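Local coordinates for putative lipoprotein YcdA (Bacillus subtilis subsp. subtilis str. 168, PDB 4R4G) that is of unknown function but probably sits on the cell membrane as a lipoprotein, with an immunoglobulin-like N-terminal domain joined by a kinked helix to an alpha-beta C-terminal domain, at residues Lys20-Thr25 / Lys134-Thr139; Leu64-Thr69 / Lys106-Asn111; Asp206-Gly211 / Gln277-Glu282. One frame throughout, in Å; residues are numbered along the deposited sequence.

Interaction 1: residues Lys20-Thr25 / Lys134-Thr139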
ATOM      1  N   LYS A  20      -7.753  19.437 -18.137  1.00 82.38           N
ATOM      2  CA  LYS A  20      -8.735  18.369 -18.236  1.00 84.39           C
ATOM      3  C   LYS A  20      -8.973  17.661 -16.895  1.00 89.16           C
ATOM      4  O   LYS A  20     -10.121  17.313 -16.621  1.00 92.93           O
ATOM      5  CB  LYS A  20      -8.356  17.369 -19.342  1.00 87.47           C
ATOM      6  CG  LYS A  20      -8.278  18.021 -20.724  1.00 96.49           C
ATOM      7  CD  LYS A  20      -8.626  17.050 -21.855  1.00116.32           C
ATOM      8  CE  LYS A  20      -9.036  17.788 -23.119  1.00129.39           C
ATOM      9  NZ  LYS A  20      -9.226  16.884 -24.286  1.00138.48           N
ATOM     10  N   ASP A  21      -7.936  17.451 -16.056  1.00 82.32           N
ATOM     11  CA  ASP A  21      -8.095  16.764 -14.755  1.00 80.14           C
ATOM     12  C   ASP A  21      -7.005  17.171 -13.738  1.00 77.91           C
ATOM     13  O   ASP A  21      -5.914  17.560 -14.154  1.00 76.60           O
ATOM     14  CB  ASP A  21      -8.067  15.237 -14.966  1.00 83.56           C
ATOM     15  CG  ASP A  21      -8.491  14.434 -13.754  1.00104.78           C
ATOM     16  OD1 ASP A  21      -9.702  14.420 -13.449  1.00109.52           O
ATOM     17  OD2 ASP A  21      -7.603  13.841 -13.089  1.00112.63           O
ATOM     18  N   VAL A  22      -7.302  17.089 -12.412  1.00 70.99           N
ATOM     19  CA  VAL A  22      -6.373  17.404 -11.310  1.00 67.22           C
ATOM     20  C   VAL A  22      -6.575  16.386 -10.189  1.00 74.66           C
ATOM     21  O   VAL A  22      -7.658  16.310  -9.597  1.00 77.27           O
ATOM     22  CB  VAL A  22      -6.475  18.859 -10.764  1.00 69.17           C
ATOM     23  CG1 VAL A  22      -5.566  19.066  -9.562  1.00 66.34           C
ATOM     24  CG2 VAL A  22      -6.150  19.895 -11.838  1.00 69.23           C
ATOM     25  N   SER A  23      -5.527  15.628  -9.869  1.00 69.73           N
ATOM     26  CA  SER A  23      -5.606  14.640  -8.807  1.00 68.92           C
ATOM     27  C   SER A  23      -4.301  14.524  -8.058  1.00 71.30           C
ATOM     28  O   SER A  23      -3.251  14.919  -8.564  1.00 70.68           O
ATOM     29  CB  SER A  23      -5.985  13.280  -9.383  1.00 73.43           C
ATOM     30  OG  SER A  23      -4.988  12.795 -10.264  1.00 82.79           O
ATOM     31  N   TYR A  24      -4.378  13.992  -6.839  1.00 67.63           N
ATOM     32  CA  TYR A  24      -3.225  13.682  -6.002  1.00 65.22           C
ATOM     33  C   TYR A  24      -2.800  12.262  -6.298  1.00 68.26           C
ATOM     34  O   TYR A  24      -3.649  11.365  -6.495  1.00 68.97           O
ATOM     35  CB  TYR A  24      -3.549  13.834  -4.508  1.00 65.60           C
ATOM     36  CG  TYR A  24      -3.808  15.247  -4.046  1.00 67.69           C
ATOM     37  CD1 TYR A  24      -2.772  16.179  -3.979  1.00 68.27           C
ATOM     38  CD2 TYR A  24      -5.062  15.630  -3.581  1.00 70.40           C
ATOM     39  CE1 TYR A  24      -2.994  17.472  -3.503  1.00 69.05           C
ATOM     40  CE2 TYR A  24      -5.295  16.921  -3.103  1.00 72.12           C
ATOM     41  CZ  TYR A  24      -4.258  17.841  -3.073  1.00 75.29           C
ATOM     42  OH  TYR A  24      -4.472  19.110  -2.602  1.00 72.30           O
ATOM     43  N   THR A  25      -1.490  12.054  -6.370  1.00 62.37           N
ATOM     44  CA  THR A  25      -0.931  10.730  -6.612  1.00 61.95           C
ATOM     45  C   THR A  25       0.219  10.506  -5.635  1.00 65.03           C
ATOM     46  O   THR A  25       0.722  11.447  -4.998  1.00 61.82           O
ATOM     47  CB  THR A  25      -0.479  10.533  -8.088  1.00 69.37           C
ATOM     48  OG1 THR A  25       0.559  11.462  -8.434  1.00 68.75           O
ATOM     49  CG2 THR A  25      -1.631  10.600  -9.099  1.00 65.91           C
ATOM     50  N   LYS A 134     -12.991  19.580  -2.560  1.00100.31           N
ATOM     51  CA  LYS A 134     -13.493  18.258  -2.158  1.00100.89           C
ATOM     52  C   LYS A 134     -13.166  17.175  -3.197  1.00100.49           C
ATOM     53  O   LYS A 134     -12.559  16.168  -2.824  1.00 97.61           O
ATOM     54  CB  LYS A 134     -15.009  18.303  -1.870  1.00108.66           C
ATOM     55  CG  LYS A 134     -15.398  19.106  -0.616  1.00126.80           C
ATOM     56  CD  LYS A 134     -15.662  18.217   0.612  1.00133.58           C
ATOM     57  CE  LYS A 134     -16.300  18.970   1.768  1.00142.94           C
ATOM     58  NZ  LYS A 134     -17.700  19.401   1.483  1.00150.90           N
ATOM     59  N   LYS A 135     -13.505  17.412  -4.491  1.00 96.24           N
ATOM     60  CA  LYS A 135     -13.240  16.485  -5.603  1.00 94.50           C
ATOM     61  C   LYS A 135     -11.743  16.063  -5.629  1.00 95.25           C
ATOM     62  O   LYS A 135     -11.424  14.868  -5.531  1.00 93.91           O
ATOM     63  CB  LYS A 135     -13.642  17.105  -6.958  1.00 97.80           C
ATOM     64  CG  LYS A 135     -15.019  17.797  -7.011  1.00116.50           C
ATOM     65  CD  LYS A 135     -15.193  18.573  -8.332  1.00129.73           C
ATOM     66  CE  LYS A 135     -16.582  19.127  -8.591  1.00144.82           C
ATOM     67  NZ  LYS A 135     -16.663  19.855  -9.897  1.00150.97           N
ATOM     68  N   ILE A 136     -10.837  17.064  -5.695  1.00 89.37           N
ATOM     69  CA  ILE A 136      -9.381  16.878  -5.745  1.00 85.16           C
ATOM     70  C   ILE A 136      -8.885  16.119  -4.504  1.00 87.27           C
ATOM     71  O   ILE A 136      -8.022  15.255  -4.650  1.00 85.06           O
ATOM     72  CB  ILE A 136      -8.620  18.224  -5.945  1.00 85.94           C
ATOM     73  CG1 ILE A 136      -9.145  18.949  -7.200  1.00 87.53           C
ATOM     74  CG2 ILE A 136      -7.097  18.010  -6.027  1.00 81.76           C
ATOM     75  CD1 ILE A 136      -8.733  20.418  -7.361  1.00 92.93           C
ATOM     76  N   LEU A 137      -9.432  16.429  -3.311  1.00 84.63           N
ATOM     77  CA  LEU A 137      -9.057  15.795  -2.038  1.00 83.58           C
ATOM     78  C   LEU A 137      -9.465  14.307  -1.976  1.00 88.01           C
ATOM     79  O   LEU A 137      -8.818  13.518  -1.275  1.00 85.37           O
ATOM     80  CB  LEU A 137      -9.700  16.544  -0.861  1.00 85.29           C
ATOM     81  CG  LEU A 137      -8.998  17.790  -0.351  1.00 88.50           C
ATOM     82  CD1 LEU A 137      -9.887  18.529   0.584  1.00 91.03           C
ATOM     83  CD2 LEU A 137      -7.729  17.436   0.393  1.00 88.58           C
ATOM     84  N   ALA A 138     -10.544  13.944  -2.704  1.00 87.23           N
ATOM     85  CA  ALA A 138     -11.082  12.584  -2.794  1.00 88.01           C
ATOM     86  C   ALA A 138     -10.026  11.612  -3.319  1.00 89.77           C
ATOM     87  O   ALA A 138      -9.865  10.501  -2.791  1.00 88.69           O
ATOM     88  CB  ALA A 138     -12.304  12.570  -3.712  1.00 91.37           C
ATOM     89  N   THR A 139      -9.282  12.069  -4.342  1.00 84.43           N
ATOM     90  CA  THR A 139      -8.243  11.325  -5.035  1.00 81.66           C
ATOM     91  C   THR A 139      -7.128  10.930  -4.050  1.00 81.91           C
ATOM     92  O   THR A 139      -6.623   9.815  -4.159  1.00 80.31           O
ATOM     93  CB  THR A 139      -7.749  12.129  -6.242  1.00 88.36           C
ATOM     94  OG1 THR A 139      -7.072  13.299  -5.792  1.00 92.11           O
ATOM     95  CG2 THR A 139      -8.889  12.536  -7.189  1.00 85.72           C
TER

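Interaction 2: residues Leu64-Thr69 / Lys106-Asn111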
ATOM      1  N   LEU A  64       4.710  24.956 -11.462  1.00 55.69           N
ATOM      2  CA  LEU A  64       3.677  25.033 -10.450  1.00 55.75           C
ATOM      3  C   LEU A  64       4.196  25.747  -9.243  1.00 60.74           C
ATOM      4  O   LEU A  64       5.320  25.495  -8.808  1.00 61.36           O
ATOM      5  CB  LEU A  64       3.166  23.636 -10.046  1.00 55.67           C
ATOM      6  CG  LEU A  64       1.856  23.619  -9.273  1.00 59.49           C
ATOM      7  CD1 LEU A  64       0.693  23.398 -10.190  1.00 60.68           C
ATOM      8  CD2 LEU A  64       1.866  22.569  -8.279  1.00 60.43           C
ATOM      9  N   TYR A  65       3.358  26.597  -8.669  1.00 57.42           N
ATOM     10  CA  TYR A  65       3.629  27.292  -7.429  1.00 56.42           C
ATOM     11  C   TYR A  65       2.656  26.805  -6.400  1.00 62.27           C
ATOM     12  O   TYR A  65       1.484  26.602  -6.709  1.00 62.05           O
ATOM     13  CB  TYR A  65       3.533  28.816  -7.593  1.00 57.32           C
ATOM     14  CG  TYR A  65       4.725  29.415  -8.313  1.00 59.73           C
ATOM     15  CD1 TYR A  65       4.820  29.377  -9.703  1.00 61.58           C
ATOM     16  CD2 TYR A  65       5.751  30.034  -7.610  1.00 61.34           C
ATOM     17  CE1 TYR A  65       5.919  29.921 -10.369  1.00 63.65           C
ATOM     18  CE2 TYR A  65       6.884  30.523  -8.260  1.00 62.33           C
ATOM     19  CZ  TYR A  65       6.958  30.480  -9.641  1.00 73.11           C
ATOM     20  OH  TYR A  65       8.043  31.043 -10.278  1.00 78.87           O
ATOM     21  N   GLN A  66       3.152  26.567  -5.184  1.00 59.76           N
ATOM     22  CA  GLN A  66       2.370  26.245  -4.003  1.00 60.63           C
ATOM     23  C   GLN A  66       2.537  27.433  -3.123  1.00 66.79           C
ATOM     24  O   GLN A  66       3.671  27.753  -2.739  1.00 68.52           O
ATOM     25  CB  GLN A  66       2.864  24.966  -3.362  1.00 62.04           C
ATOM     26  CG  GLN A  66       2.061  24.553  -2.176  1.00 64.14           C
ATOM     27  CD  GLN A  66       2.747  23.418  -1.524  1.00 70.29           C
ATOM     28  OE1 GLN A  66       2.504  22.258  -1.850  1.00 67.11           O
ATOM     29  NE2 GLN A  66       3.663  23.742  -0.634  1.00 61.51           N
ATOM     30  N   GLY A  67       1.453  28.166  -2.916  1.00 62.80           N
ATOM     31  CA  GLY A  67       1.518  29.445  -2.231  1.00 63.36           C
ATOM     32  C   GLY A  67       2.276  30.359  -3.167  1.00 67.49           C
ATOM     33  O   GLY A  67       1.906  30.480  -4.352  1.00 66.48           O
ATOM     34  N   ASP A  68       3.403  30.910  -2.668  1.00 64.22           N
ATOM     35  CA  ASP A  68       4.300  31.760  -3.460  1.00 62.89           C
ATOM     36  C   ASP A  68       5.590  31.010  -3.827  1.00 67.60           C
ATOM     37  O   ASP A  68       6.457  31.587  -4.447  1.00 69.48           O
ATOM     38  CB  ASP A  68       4.644  33.062  -2.706  1.00 65.62           C
ATOM     39  CG  ASP A  68       3.498  34.042  -2.542  1.00 78.71           C
ATOM     40  OD1 ASP A  68       2.522  33.951  -3.317  1.00 79.75           O
ATOM     41  OD2 ASP A  68       3.600  34.932  -1.672  1.00 85.26           O
ATOM     42  N   THR A  69       5.718  29.741  -3.452  1.00 64.80           N
ATOM     43  CA  THR A  69       6.916  28.918  -3.665  1.00 63.86           C
ATOM     44  C   THR A  69       6.794  28.030  -4.897  1.00 65.29           C
ATOM     45  O   THR A  69       5.818  27.289  -5.035  1.00 64.22           O
ATOM     46  CB  THR A  69       7.164  28.026  -2.410  1.00 70.69           C
ATOM     47  OG1 THR A  69       7.181  28.836  -1.229  1.00 74.60           O
ATOM     48  CG2 THR A  69       8.445  27.195  -2.503  1.00 65.85           C
ATOM     49  N   LYS A 106      -3.054  22.543  -0.643  1.00 67.05           N
ATOM     50  CA  LYS A 106      -2.615  23.933  -0.658  1.00 65.99           C
ATOM     51  C   LYS A 106      -3.208  24.677  -1.869  1.00 66.49           C
ATOM     52  O   LYS A 106      -4.061  24.127  -2.585  1.00 64.54           O
ATOM     53  CB  LYS A 106      -1.082  24.040  -0.607  1.00 66.54           C
ATOM     54  CG  LYS A 106      -0.429  23.440   0.653  1.00 78.62           C
ATOM     55  CD  LYS A 106      -0.874  24.035   2.009  1.00 83.91           C
ATOM     56  CE  LYS A 106      -0.141  23.430   3.198  1.00 92.94           C
ATOM     57  NZ  LYS A 106      -0.697  23.891   4.512  1.00108.66           N
ATOM     58  N   GLN A 107      -2.813  25.946  -2.048  1.00 61.81           N
ATOM     59  CA  GLN A 107      -3.289  26.758  -3.165  1.00 61.41           C
ATOM     60  C   GLN A 107      -2.229  26.767  -4.247  1.00 64.62           C
ATOM     61  O   GLN A 107      -1.142  27.311  -4.052  1.00 64.16           O
ATOM     62  CB  GLN A 107      -3.678  28.170  -2.710  1.00 64.07           C
ATOM     63  CG  GLN A 107      -4.864  28.188  -1.735  1.00 68.27           C
ATOM     64  CD  GLN A 107      -6.039  27.350  -2.206  1.00 87.53           C
ATOM     65  OE1 GLN A 107      -6.578  27.549  -3.304  1.00 84.55           O
ATOM     66  NE2 GLN A 107      -6.440  26.370  -1.393  1.00 77.75           N
ATOM     67  N   TYR A 108      -2.511  26.079  -5.356  1.00 60.98           N
ATOM     68  CA  TYR A 108      -1.551  25.965  -6.445  1.00 59.41           C
ATOM     69  C   TYR A 108      -1.869  26.938  -7.568  1.00 64.04           C
ATOM     70  O   TYR A 108      -2.963  27.507  -7.638  1.00 65.81           O
ATOM     71  CB  TYR A 108      -1.446  24.512  -6.971  1.00 59.94           C
ATOM     72  CG  TYR A 108      -1.452  23.481  -5.855  1.00 61.80           C
ATOM     73  CD1 TYR A 108      -0.394  23.398  -4.945  1.00 63.30           C
ATOM     74  CD2 TYR A 108      -2.532  22.618  -5.680  1.00 62.64           C
ATOM     75  CE1 TYR A 108      -0.421  22.491  -3.885  1.00 64.62           C
ATOM     76  CE2 TYR A 108      -2.556  21.689  -4.637  1.00 63.20           C
ATOM     77  CZ  TYR A 108      -1.498  21.631  -3.742  1.00 69.38           C
ATOM     78  OH  TYR A 108      -1.529  20.735  -2.706  1.00 70.88           O
ATOM     79  N   GLU A 109      -0.843  27.204  -8.375  1.00 58.19           N
ATOM     80  CA  GLU A 109      -0.891  28.048  -9.531  1.00 56.38           C
ATOM     81  C   GLU A 109      -0.055  27.392 -10.595  1.00 59.21           C
ATOM     82  O   GLU A 109       1.131  27.160 -10.385  1.00 58.31           O
ATOM     83  CB  GLU A 109      -0.430  29.463  -9.216  1.00 58.03           C
ATOM     84  CG  GLU A 109      -0.494  30.377 -10.430  1.00 73.84           C
ATOM     85  CD  GLU A 109      -0.319  31.862 -10.187  1.00 95.21           C
ATOM     86  OE1 GLU A 109      -1.285  32.507  -9.712  1.00 86.74           O
ATOM     87  OE2 GLU A 109       0.756  32.391 -10.556  1.00 89.82           O
ATOM     88  N   LEU A 110      -0.700  27.017 -11.711  1.00 55.82           N
ATOM     89  CA  LEU A 110      -0.052  26.417 -12.859  1.00 54.96           C
ATOM     90  C   LEU A 110       0.159  27.499 -13.886  1.00 60.86           C
ATOM     91  O   LEU A 110      -0.803  28.185 -14.234  1.00 63.38           O
ATOM     92  CB  LEU A 110      -0.898  25.263 -13.429  1.00 55.48           C
ATOM     93  CG  LEU A 110      -0.321  24.509 -14.634  1.00 59.21           C
ATOM     94  CD1 LEU A 110       0.735  23.539 -14.208  1.00 57.49           C
ATOM     95  CD2 LEU A 110      -1.401  23.746 -15.356  1.00 62.68           C
ATOM     96  N   ASN A 111       1.417  27.677 -14.347  1.00 55.42           N
ATOM     97  CA  ASN A 111       1.741  28.668 -15.383  0.50 54.55           C
ATOM     98  C   ASN A 111       2.259  27.953 -16.602  1.00 58.98           C
ATOM     99  O   ASN A 111       2.995  26.978 -16.478  1.00 58.51           O
ATOM    100  CB  ASN A 111       2.747  29.748 -14.922  0.50 51.65           C
ATOM    101  CG  ASN A 111       3.012  30.846 -15.970  0.50 64.72           C
ATOM    102  OD1 ASN A 111       2.153  31.700 -16.259  0.50 53.67           O
ATOM    103  ND2 ASN A 111       4.195  30.833 -16.591  0.50 49.68           N
TER

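Interaction 3: residues Asp206-Gly211 / Gln277-Glu282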
ATOM      1  N   ASP A 206      -5.911 -27.356  15.879  1.00 76.10           N
ATOM      2  CA  ASP A 206      -6.826 -26.243  15.598  1.00 74.92           C
ATOM      3  C   ASP A 206      -6.782 -25.248  16.746  1.00 74.24           C
ATOM      4  O   ASP A 206      -6.881 -24.045  16.513  1.00 72.18           O
ATOM      5  CB  ASP A 206      -8.269 -26.717  15.354  1.00 79.04           C
ATOM      6  CG  ASP A 206      -8.548 -27.336  13.994  1.00 98.65           C
ATOM      7  OD1 ASP A 206      -7.622 -27.369  13.147  1.00 99.36           O
ATOM      8  OD2 ASP A 206      -9.693 -27.780  13.771  1.00112.16           O
ATOM      9  N   ASN A 207      -6.599 -25.747  17.983  1.00 69.95           N
ATOM     10  CA  ASN A 207      -6.499 -24.897  19.164  1.00 69.63           C
ATOM     11  C   ASN A 207      -5.217 -24.071  19.116  1.00 71.64           C
ATOM     12  O   ASN A 207      -5.223 -22.932  19.588  1.00 71.06           O
ATOM     13  CB  ASN A 207      -6.584 -25.710  20.452  1.00 72.21           C
ATOM     14  CG  ASN A 207      -7.996 -25.955  20.933  1.00103.34           C
ATOM     15  OD1 ASN A 207      -8.992 -25.607  20.277  1.00 98.47           O
ATOM     16  ND2 ASN A 207      -8.110 -26.573  22.099  1.00 98.71           N
ATOM     17  N   ILE A 208      -4.147 -24.627  18.497  1.00 67.02           N
ATOM     18  CA  ILE A 208      -2.856 -23.964  18.308  1.00 66.11           C
ATOM     19  C   ILE A 208      -3.051 -22.758  17.353  1.00 69.54           C
ATOM     20  O   ILE A 208      -2.658 -21.643  17.691  1.00 69.91           O
ATOM     21  CB  ILE A 208      -1.765 -24.981  17.827  1.00 69.24           C
ATOM     22  CG1 ILE A 208      -1.157 -25.722  19.043  1.00 69.98           C
ATOM     23  CG2 ILE A 208      -0.654 -24.298  16.990  1.00 69.97           C
ATOM     24  CD1 ILE A 208      -0.340 -26.959  18.740  1.00 71.63           C
ATOM     25  N   VAL A 209      -3.695 -22.978  16.207  1.00 65.79           N
ATOM     26  CA  VAL A 209      -3.977 -21.949  15.206  1.00 65.44           C
ATOM     27  C   VAL A 209      -4.848 -20.859  15.801  1.00 68.76           C
ATOM     28  O   VAL A 209      -4.490 -19.683  15.716  1.00 68.55           O
ATOM     29  CB  VAL A 209      -4.642 -22.567  13.965  1.00 70.70           C
ATOM     30  CG1 VAL A 209      -4.994 -21.502  12.936  1.00 70.54           C
ATOM     31  CG2 VAL A 209      -3.748 -23.633  13.353  1.00 71.36           C
ATOM     32  N   ASN A 210      -5.965 -21.252  16.439  1.00 64.43           N
ATOM     33  CA  ASN A 210      -6.898 -20.313  17.042  1.00 64.48           C
ATOM     34  C   ASN A 210      -6.260 -19.530  18.205  1.00 67.97           C
ATOM     35  O   ASN A 210      -6.557 -18.341  18.367  1.00 68.32           O
ATOM     36  CB  ASN A 210      -8.172 -21.020  17.467  1.00 67.73           C
ATOM     37  CG  ASN A 210      -8.973 -21.575  16.302  1.00103.31           C
ATOM     38  OD1 ASN A 210      -8.877 -21.113  15.145  1.00 97.94           O
ATOM     39  ND2 ASN A 210      -9.788 -22.585  16.588  1.00 99.58           N
ATOM     40  N   GLY A 211      -5.352 -20.170  18.942  1.00 63.20           N
ATOM     41  CA  GLY A 211      -4.610 -19.538  20.029  1.00 62.78           C
ATOM     42  C   GLY A 211      -3.593 -18.530  19.526  1.00 65.26           C
ATOM     43  O   GLY A 211      -3.555 -17.401  20.024  1.00 66.02           O
ATOM     44  N   GLN A 277      -1.220 -28.927  23.940  1.00 76.54           N
ATOM     45  CA  GLN A 277      -2.371 -28.391  24.655  1.00 76.52           C
ATOM     46  C   GLN A 277      -2.034 -27.069  25.359  1.00 82.55           C
ATOM     47  O   GLN A 277      -2.860 -26.153  25.328  1.00 81.55           O
ATOM     48  CB  GLN A 277      -2.896 -29.395  25.689  1.00 78.80           C
ATOM     49  CG  GLN A 277      -3.694 -30.559  25.120  1.00 99.32           C
ATOM     50  CD  GLN A 277      -3.920 -31.659  26.141  1.00124.50           C
ATOM     51  OE1 GLN A 277      -4.095 -31.416  27.352  1.00120.94           O
ATOM     52  NE2 GLN A 277      -3.932 -32.904  25.666  1.00116.23           N
ATOM     53  N   VAL A 278      -0.865 -26.987  26.046  1.00 81.24           N
ATOM     54  CA  VAL A 278      -0.468 -25.774  26.769  1.00 82.39           C
ATOM     55  C   VAL A 278      -0.017 -24.673  25.806  1.00 83.83           C
ATOM     56  O   VAL A 278      -0.187 -23.499  26.146  1.00 83.73           O
ATOM     57  CB  VAL A 278       0.594 -25.990  27.877  1.00 89.44           C
ATOM     58  CG1 VAL A 278       0.008 -26.725  29.073  1.00 90.75           C
ATOM     59  CG2 VAL A 278       1.844 -26.692  27.353  1.00 89.63           C
ATOM     60  N   TYR A 279       0.554 -25.051  24.621  1.00 78.63           N
ATOM     61  CA  TYR A 279       1.075 -24.149  23.576  1.00 77.16           C
ATOM     62  C   TYR A 279       0.135 -22.932  23.362  1.00 78.88           C
ATOM     63  O   TYR A 279       0.604 -21.807  23.557  1.00 78.12           O
ATOM     64  CB  TYR A 279       1.332 -24.890  22.238  1.00 77.85           C
ATOM     65  CG  TYR A 279       2.100 -24.073  21.217  1.00 80.86           C
ATOM     66  CD1 TYR A 279       1.539 -22.940  20.630  1.00 82.06           C
ATOM     67  CD2 TYR A 279       3.376 -24.446  20.814  1.00 83.17           C
ATOM     68  CE1 TYR A 279       2.254 -22.166  19.712  1.00 82.69           C
ATOM     69  CE2 TYR A 279       4.104 -23.675  19.901  1.00 84.24           C
ATOM     70  CZ  TYR A 279       3.529 -22.551  19.333  1.00 88.81           C
ATOM     71  OH  TYR A 279       4.240 -21.798  18.427  1.00 89.54           O
ATOM     72  N   PRO A 280      -1.178 -23.120  23.029  1.00 74.33           N
ATOM     73  CA  PRO A 280      -2.063 -21.953  22.853  1.00 73.83           C
ATOM     74  C   PRO A 280      -2.139 -21.018  24.063  1.00 78.95           C
ATOM     75  O   PRO A 280      -2.085 -19.795  23.919  1.00 78.83           O
ATOM     76  CB  PRO A 280      -3.443 -22.593  22.620  1.00 75.62           C
ATOM     77  CG  PRO A 280      -3.167 -23.955  22.128  1.00 78.91           C
ATOM     78  CD  PRO A 280      -1.906 -24.386  22.768  1.00 74.98           C
ATOM     79  N   GLU A 281      -2.253 -21.596  25.254  1.00 76.40           N
ATOM     80  CA  GLU A 281      -2.447 -20.851  26.490  1.00 77.67           C
ATOM     81  C   GLU A 281      -1.187 -20.092  26.882  1.00 79.03           C
ATOM     82  O   GLU A 281      -1.294 -18.973  27.396  1.00 80.04           O
ATOM     83  CB  GLU A 281      -2.954 -21.788  27.604  1.00 80.99           C
ATOM     84  CG  GLU A 281      -4.215 -22.599  27.232  1.00 96.65           C
ATOM     85  CD  GLU A 281      -5.296 -21.968  26.350  1.00126.73           C
ATOM     86  OE1 GLU A 281      -5.849 -20.909  26.732  1.00130.76           O
ATOM     87  OE2 GLU A 281      -5.603 -22.545  25.278  1.00117.19           O
ATOM     88  N   GLU A 282      -0.010 -20.641  26.539  1.00 72.20           N
ATOM     89  CA  GLU A 282       1.278 -20.005  26.812  1.00 71.67           C
ATOM     90  C   GLU A 282       1.597 -18.937  25.769  1.00 72.42           C
ATOM     91  O   GLU A 282       2.146 -17.898  26.133  1.00 73.26           O
ATOM     92  CB  GLU A 282       2.406 -21.040  26.898  1.00 73.09           C
ATOM     93  CG  GLU A 282       2.372 -21.876  28.161  1.00 76.51           C
ATOM     94  CD  GLU A 282       2.340 -21.129  29.486  1.00 91.87           C
ATOM     95  OE1 GLU A 282       3.165 -20.206  29.699  1.00 82.66           O
ATOM     96  OE2 GLU A 282       1.503 -21.513  30.335  1.00 87.23           O
TER

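Interaction 1: residues Lys20-Thr25 / Lys134-Thr139
Tyr24 and Thr139 bring their CA atoms to 5.6 Å where the end of the strand at 20-25 passes the helix at 134-139; the segment axes approach to 6.3 Å and run 37° apart. The polar link is a hydrogen bond from Tyr24 N to Thr139 OG1, 3.0 Å long and almost straight at 177°. Thr139 holds OG1 between its backbone N and carbonyl carbon, turned to the strand, and the methyl CG2 of the same residue rests 3.7 Å from Ser23 CB. OG1 also points at Ile136 O one turn back, modelled too close for the length to be trusted. Ile136 supplies the apolar part: its CG2 lies 4.0 Å from Val22 CG1 and 3.6 Å from Tyr24 CE2, touching two side chains from the same face of the strand. The Tyr24 ring, its CG anti to the carbonyl carbon (chi1 -68°), crosses the Ile136 side chain at about a right angle. Leu137 presents CA to the edge of this ring, and Leu137 CD2 lies 4.3 Å from Tyr24 CE2. Farther along, the phenol hydroxyl is hydrogen-bonded to Gly105 N and Gly131 O. Strand 39-48 pairs with strand 16-25, Lys20 and Asp21 both facing its Asn44 in a classic beta bulge. The contact lays helix 134-141 against strand 16-25 as the chain heads toward the C-terminal domain.

Interaction 2: residues Leu64-Thr69 / Lys106-Asn111
Tyr65 and Glu109 form the hydrogen-bonded pair of an antiparallel ladder, with Leu64-Leu110 and Gln66-Tyr108 as the non-hydrogen-bonded pairs on either side. Tyr65 N reaches Glu109 O at 2.9 Å, and Glu109 N returns the bond to Tyr65 O. Gly67 N extends the ladder to Gln107 O at 3.0 Å. Gly67 belongs to a type II' turn from Gln66 to Thr69, where its positive phi of 68° favours glycine. CA-H...O contacts, such as Tyr108 CA to Tyr65 O at 3.1 Å, fill in between the stronger bonds.

Apolar contacts lie on the face bearing Leu64, Tyr108 and Leu110. Leu64 CD1 touches Tyr108 CB and Leu110 CD1, each at 4.0 Å. Gln66, extended with CG anti to the backbone N (chi1 -178°), runs beside the Tyr108 ring in the same direction; its CB lies at the ring edge, while its CG packs 3.6 Å from Lys106 CB. Lys106 O stands over one ring face, offset toward the rim.

Side-chain polar bonds gather at the end of the ring: Tyr108 OH accepts from Lys106 N at 3.1 Å and also bonds Asp103 O, and Gln66 OE1 takes Asp103 N. A phenylalanine at Tyr108 would probably leave Lys106 N and Asp103 O without the hydroxyl that joins them. The chemistry implies an inward face of a beta sandwich, apolar where it packs on strands 39-48 and 93-102, whose buried phenol is satisfied by loop backbone.

Interaction 3: residues Asp206-Gly211 / Gln277-Glu282
Gly211 and Pro280 bring their CA atoms to 4.5 Å between two helical segments that run nearly parallel, their axes 7° apart and 8.3 Å at closest approach. No hydrogen bond crosses; the Pro280 ring does most of the touching. Its CG lies 3.4 Å from Asn207 O and its CB packs against Gly211 CA at 4.2 Å. Asn207 O is at the same time the acceptor of Gly211 N in the usual helical bond, so the ring rests on a carbonyl already engaged within its own helix. A beta carbon on Gly211 would point at Pro280 CB and clash with it, and the glycine thus permits the two backbones to come this near. Farther round the ring, on the same side of it, Ile208 CG1 sits 4.0 Å from Pro280 CD, the two side chains crossing obliquely. The same CG1, anti to the carbonyl carbon of Ile208 (chi1 -84°), meets Tyr279 CB at 4.1 Å. Ile208 therefore bridges two consecutive residues of the partner helix. Pro280 N can give no bond to the turn before it, and the helix is kinked there. A tetraethylene glycol, probably from the crystallisation liquor, lies about 4 Å from the Ile208 side chain. Helix 203-219 is backed by helix 174-192, where Val209 touches Asn182 and Asp206 forms a salt bridge with Lys186, while helix 268-283 leans on helix 248-260 through Val278, Glu282 and Tyr279, the last packing on Leu248 and Ile252.

Interactions 1 and 2 both involve strands of the immunoglobulin-like domain and meet directly: the hydroxyls of Tyr24 and Tyr108 form a weak hydrogen bond, although the contact centres are 15 Å apart. Interaction 1 is a surface contact, a helix laid on a strand with a single cross-bond from backbone to side chain. Interaction 2, partly buried, pairs strands of the other sheet through backbone bonds, with one face turned to the core. Interaction 3 belongs to the other end of the molecule, its centre about 48 Å from that of interaction 1 and 58 Å from that of interaction 2; it is buried and joins two helices by apolar and backbone packing alone.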